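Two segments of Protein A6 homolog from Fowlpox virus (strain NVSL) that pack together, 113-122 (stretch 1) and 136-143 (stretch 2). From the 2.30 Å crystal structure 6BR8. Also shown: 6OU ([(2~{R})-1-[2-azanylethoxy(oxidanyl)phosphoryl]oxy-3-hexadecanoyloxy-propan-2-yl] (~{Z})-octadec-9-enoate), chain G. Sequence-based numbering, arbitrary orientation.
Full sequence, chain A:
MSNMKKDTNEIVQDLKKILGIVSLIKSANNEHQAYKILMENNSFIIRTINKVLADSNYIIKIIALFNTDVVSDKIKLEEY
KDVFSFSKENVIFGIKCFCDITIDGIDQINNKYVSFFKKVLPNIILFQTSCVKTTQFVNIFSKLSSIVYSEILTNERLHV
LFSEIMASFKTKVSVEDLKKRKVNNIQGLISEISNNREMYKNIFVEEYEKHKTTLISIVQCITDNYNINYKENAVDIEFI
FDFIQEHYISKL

Stretch 1 (113-122) YVSFFKKVLP
Stretch 2 136-143: QFVNIFSK

A phospholipid, 6OU, lines this helix pair: its acyl carbon C37 lies 3.7 Å from Phe-117 CB, its C35 lies 3.9 Å from Phe-141 CE2, at that ring's edge, and its O32 lies 3.4 Å from Ser-142 O, so all three residues touch lipid as well as the other stretch. Between the stretches no hydrogen bond forms among the modelled atoms; the contact, largely apolar, buries 339 Å² summed over both sides.

Helix 113-120 (Phe-117 N to Tyr-113 O, 2.7 Å) and helix 136-143 (Ser-142 N to Val-138 O, 2.8 Å) run roughly antiparallel, at 136°, their axes approaching to 10.3 Å. Two CA pairs set the register: Val-114 to Ser-142 at 6.5 Å and Lys-118 to Val-138 at 6.7 Å. Val-138 (chi1 t), pointing toward stretch 1, is the hub. Val-138 CG1 meets Val-114 (t) CG1 at 4.0 Å, while Val-138 CG2 lies 3.8 Å from Phe-117 CD2, 3.8 Å from Lys-118 CG, where that partly exposed chain's model stops, and 3.7 Å from Leu-121 CD1. A compact branched residue thus serves four neighbours.

Larger apolar side chains, pointing toward the opposing stretch, bridge the wide axis spacing. Phe-117 (chi1 t, chi2 40°; CE1, CE2, CZ unmodelled) also brings CD2 to 3.7 Å from Phe-141 CD2, the latter ring at chi1 t, chi2 89°. Leu-121 (m, t) sets CD1 3.9 Å from Phe-137 (t, 87°) CD2.

Small Ser-142 (m) suits the close approach: its OG donates to Val-138 O at 2.8 Å within its own helix, satisfying the hydroxyl while Val-114 CG2 packs 3.3 Å from Ser-142 OG.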

# COMPACT_ATOMS: atom_id res chain seq x y z
N TYR A 113 0.32 -17.15 -8.59
CA TYR A 113 0.76 -15.80 -8.26
C TYR A 113 2.21 -15.79 -7.83
O TYR A 113 2.98 -14.91 -8.22
CB TYR A 113 -0.11 -15.19 -7.16
CG TYR A 113 -1.57 -15.07 -7.50
CD1 TYR A 113 -2.46 -16.09 -7.22
CD2 TYR A 113 -2.05 -13.92 -8.12
CE1 TYR A 113 -3.79 -15.97 -7.53
CE2 TYR A 113 -3.38 -13.79 -8.44
CZ TYR A 113 -4.25 -14.82 -8.15
OH TYR A 113 -5.58 -14.70 -8.47
N VAL A 114 2.60 -16.76 -7.01
CA VAL A 114 3.99 -16.86 -6.60
C VAL A 114 4.87 -17.12 -7.82
O VAL A 114 5.93 -16.51 -7.97
CB VAL A 114 4.14 -17.96 -5.54
CG1 VAL A 114 5.58 -18.40 -5.41
CG2 VAL A 114 3.58 -17.45 -4.22
N SER A 115 4.42 -17.98 -8.73
CA SER A 115 5.21 -18.21 -9.94
C SER A 115 5.23 -16.96 -10.82
O SER A 115 6.24 -16.65 -11.45
CB SER A 115 4.68 -19.41 -10.74
N PHE A 116 4.10 -16.25 -10.89
CA PHE A 116 4.10 -14.91 -11.50
C PHE A 116 5.14 -14.03 -10.82
O PHE A 116 6.01 -13.49 -11.49
CB PHE A 116 2.70 -14.24 -11.43
CG PHE A 116 2.60 -12.95 -12.16
CD1 PHE A 116 2.58 -12.99 -13.52
CD2 PHE A 116 2.78 -11.72 -11.52
CE1 PHE A 116 2.51 -11.80 -14.26
CE2 PHE A 116 2.68 -10.54 -12.26
CZ PHE A 116 2.56 -10.59 -13.63
N PHE A 117 5.13 -13.96 -9.49
CA PHE A 117 6.01 -13.03 -8.81
C PHE A 117 7.47 -13.29 -9.17
O PHE A 117 8.26 -12.37 -9.35
CB PHE A 117 5.78 -13.07 -7.29
CG PHE A 117 6.50 -11.94 -6.54
CD1 PHE A 117 6.53 -10.68 -7.10
CD2 PHE A 117 7.17 -12.14 -5.33
N LYS A 118 7.82 -14.56 -9.38
CA LYS A 118 9.24 -14.82 -9.60
C LYS A 118 9.68 -14.53 -11.03
O LYS A 118 10.89 -14.42 -11.25
CB LYS A 118 9.63 -16.26 -9.25
CG LYS A 118 8.96 -16.84 -8.04
N LYS A 119 8.74 -14.38 -11.95
CA LYS A 119 9.06 -14.07 -13.34
C LYS A 119 9.41 -12.60 -13.55
O LYS A 119 10.19 -12.27 -14.44
CB LYS A 119 7.90 -14.48 -14.25
N VAL A 120 8.82 -11.72 -12.74
CA VAL A 120 9.09 -10.27 -12.87
C VAL A 120 10.36 -9.80 -12.18
O VAL A 120 10.96 -8.81 -12.62
CB VAL A 120 7.92 -9.39 -12.36
CG1 VAL A 120 6.67 -9.41 -13.28
CG2 VAL A 120 7.55 -9.77 -10.93
N LEU A 121 10.82 -10.49 -11.13
CA LEU A 121 11.86 -9.90 -10.28
C LEU A 121 13.23 -9.78 -10.94
O LEU A 121 13.97 -8.83 -10.65
CB LEU A 121 11.97 -10.69 -8.98
CG LEU A 121 11.00 -10.19 -7.92
CD1 LEU A 121 10.83 -11.21 -6.84
CD2 LEU A 121 11.44 -8.85 -7.35
N PRO A 122 13.63 -10.71 -11.82
CA PRO A 122 14.87 -10.50 -12.57
C PRO A 122 14.82 -9.32 -13.54
O PRO A 122 15.88 -8.94 -14.06
CB PRO A 122 15.07 -11.83 -13.31
CG PRO A 122 13.75 -12.51 -13.26
CD PRO A 122 13.17 -12.10 -11.95
N GLN A 136 14.27 -16.12 -1.15
CA GLN A 136 13.87 -15.54 0.12
C GLN A 136 12.88 -14.39 -0.06
O GLN A 136 11.79 -14.41 0.53
CB GLN A 136 15.12 -15.08 0.88
CG GLN A 136 14.85 -14.59 2.28
CD GLN A 136 16.12 -14.30 3.07
OE1 GLN A 136 17.22 -14.55 2.60
NE2 GLN A 136 15.96 -13.83 4.29
N PHE A 137 13.22 -13.42 -0.91
CA PHE A 137 12.33 -12.27 -1.09
C PHE A 137 10.93 -12.71 -1.51
O PHE A 137 9.93 -12.21 -0.98
CB PHE A 137 12.91 -11.30 -2.12
CG PHE A 137 12.12 -10.02 -2.25
CD1 PHE A 137 12.37 -8.94 -1.42
CD2 PHE A 137 11.12 -9.90 -3.21
CE1 PHE A 137 11.66 -7.77 -1.55
CE2 PHE A 137 10.40 -8.73 -3.33
CZ PHE A 137 10.67 -7.66 -2.51
N VAL A 138 10.85 -13.64 -2.46
CA VAL A 138 9.57 -14.17 -2.91
C VAL A 138 8.81 -14.78 -1.74
O VAL A 138 7.61 -14.57 -1.57
CB VAL A 138 9.78 -15.21 -4.03
CG1 VAL A 138 8.52 -16.03 -4.22
CG2 VAL A 138 10.18 -14.52 -5.31
N ASN A 139 9.52 -15.56 -0.92
CA ASN A 139 8.88 -16.23 0.20
C ASN A 139 8.26 -15.22 1.16
O ASN A 139 7.08 -15.32 1.50
CB ASN A 139 9.89 -17.14 0.90
CG ASN A 139 9.31 -17.85 2.10
OD1 ASN A 139 8.89 -19.01 2.01
ND2 ASN A 139 9.33 -17.18 3.25
N ILE A 140 9.04 -14.22 1.60
CA ILE A 140 8.49 -13.22 2.51
C ILE A 140 7.35 -12.45 1.86
O ILE A 140 6.30 -12.21 2.48
CB ILE A 140 9.57 -12.25 3.03
CG1 ILE A 140 10.60 -12.95 3.91
CG2 ILE A 140 8.91 -11.07 3.75
N PHE A 141 7.53 -12.02 0.61
CA PHE A 141 6.51 -11.20 -0.00
C PHE A 141 5.22 -11.97 -0.17
O PHE A 141 4.12 -11.42 -0.01
CB PHE A 141 6.98 -10.67 -1.36
CG PHE A 141 5.97 -9.76 -2.03
CD1 PHE A 141 5.97 -8.39 -1.79
CD2 PHE A 141 5.02 -10.28 -2.89
CE1 PHE A 141 5.05 -7.56 -2.41
CE2 PHE A 141 4.09 -9.47 -3.51
CZ PHE A 141 4.11 -8.10 -3.26
N SER A 142 5.33 -13.25 -0.54
CA SER A 142 4.14 -14.04 -0.78
C SER A 142 3.44 -14.38 0.53
O SER A 142 2.20 -14.39 0.59
CB SER A 142 4.50 -15.32 -1.53
OG SER A 142 5.13 -15.00 -2.75
N LYS A 143 4.20 -14.65 1.59
CA LYS A 143 3.57 -14.92 2.88
C LYS A 143 2.87 -13.68 3.41
O LYS A 143 1.74 -13.75 3.88
CB LYS A 143 4.60 -15.44 3.88
CG LYS A 143 5.17 -16.80 3.52
CD LYS A 143 6.06 -17.29 4.64
CE LYS A 143 6.60 -18.68 4.37
NZ LYS A 143 7.52 -19.14 5.46
C01 6OU G . 2.78 -1.51 -9.84
C02 6OU G . 2.00 -2.77 -9.48
C03 6OU G . 1.10 -3.25 -10.62
C04 6OU G . 0.47 -4.61 -10.32
C05 6OU G . -1.04 -4.51 -10.13
C06 6OU G . -1.74 -5.87 -10.22
C07 6OU G . -2.06 -6.45 -8.85
C08 6OU G . -2.62 -7.86 -8.95
C09 6OU G . -3.12 -8.41 -7.62
C10 6OU G . -2.70 -9.87 -7.46
C11 6OU G . -3.71 -10.74 -6.70
C12 6OU G . -5.12 -10.18 -6.61
C13 6OU G . -6.08 -11.16 -5.93
C14 6OU G . -5.55 -12.59 -5.96
C15 6OU G . -5.62 -13.30 -4.61
C16 6OU G . -4.47 -12.98 -3.66
O17 6OU G . -3.61 -12.22 -3.96
O18 6OU G . -4.42 -13.59 -2.40
C19 6OU G . -3.13 -13.91 -1.99
C20 6OU G . -2.83 -15.30 -2.54
C21 6OU G . -2.84 -16.31 -1.38
O22 6OU G . -4.13 -16.23 -0.85
P23 6OU G . -5.08 -17.58 -0.88
O24 6OU G . -6.00 -17.56 0.32
O25 6OU G . -4.18 -18.80 -0.83
O26 6OU G . -6.00 -17.66 -2.25
C27 6OU G . -6.20 -16.53 -3.07
C28 6OU G . -7.41 -16.80 -3.96
N29 6OU G . -7.68 -15.68 -4.83
O30 6OU G . -1.63 -15.35 -3.28
C31 6OU G . -0.45 -14.80 -2.75
O32 6OU G . 0.20 -15.43 -1.99
C33 6OU G . 0.04 -13.42 -3.18
C34 6OU G . 1.24 -13.50 -4.11
C35 6OU G . 1.57 -12.17 -4.79
C36 6OU G . 2.01 -12.37 -6.23
C37 6OU G . 2.65 -11.12 -6.82
C38 6OU G . 1.77 -10.44 -7.86
C39 6OU G . 2.60 -9.53 -8.76
C40 6OU G . 2.71 -8.10 -8.24
C41 6OU G . 3.97 -7.70 -8.13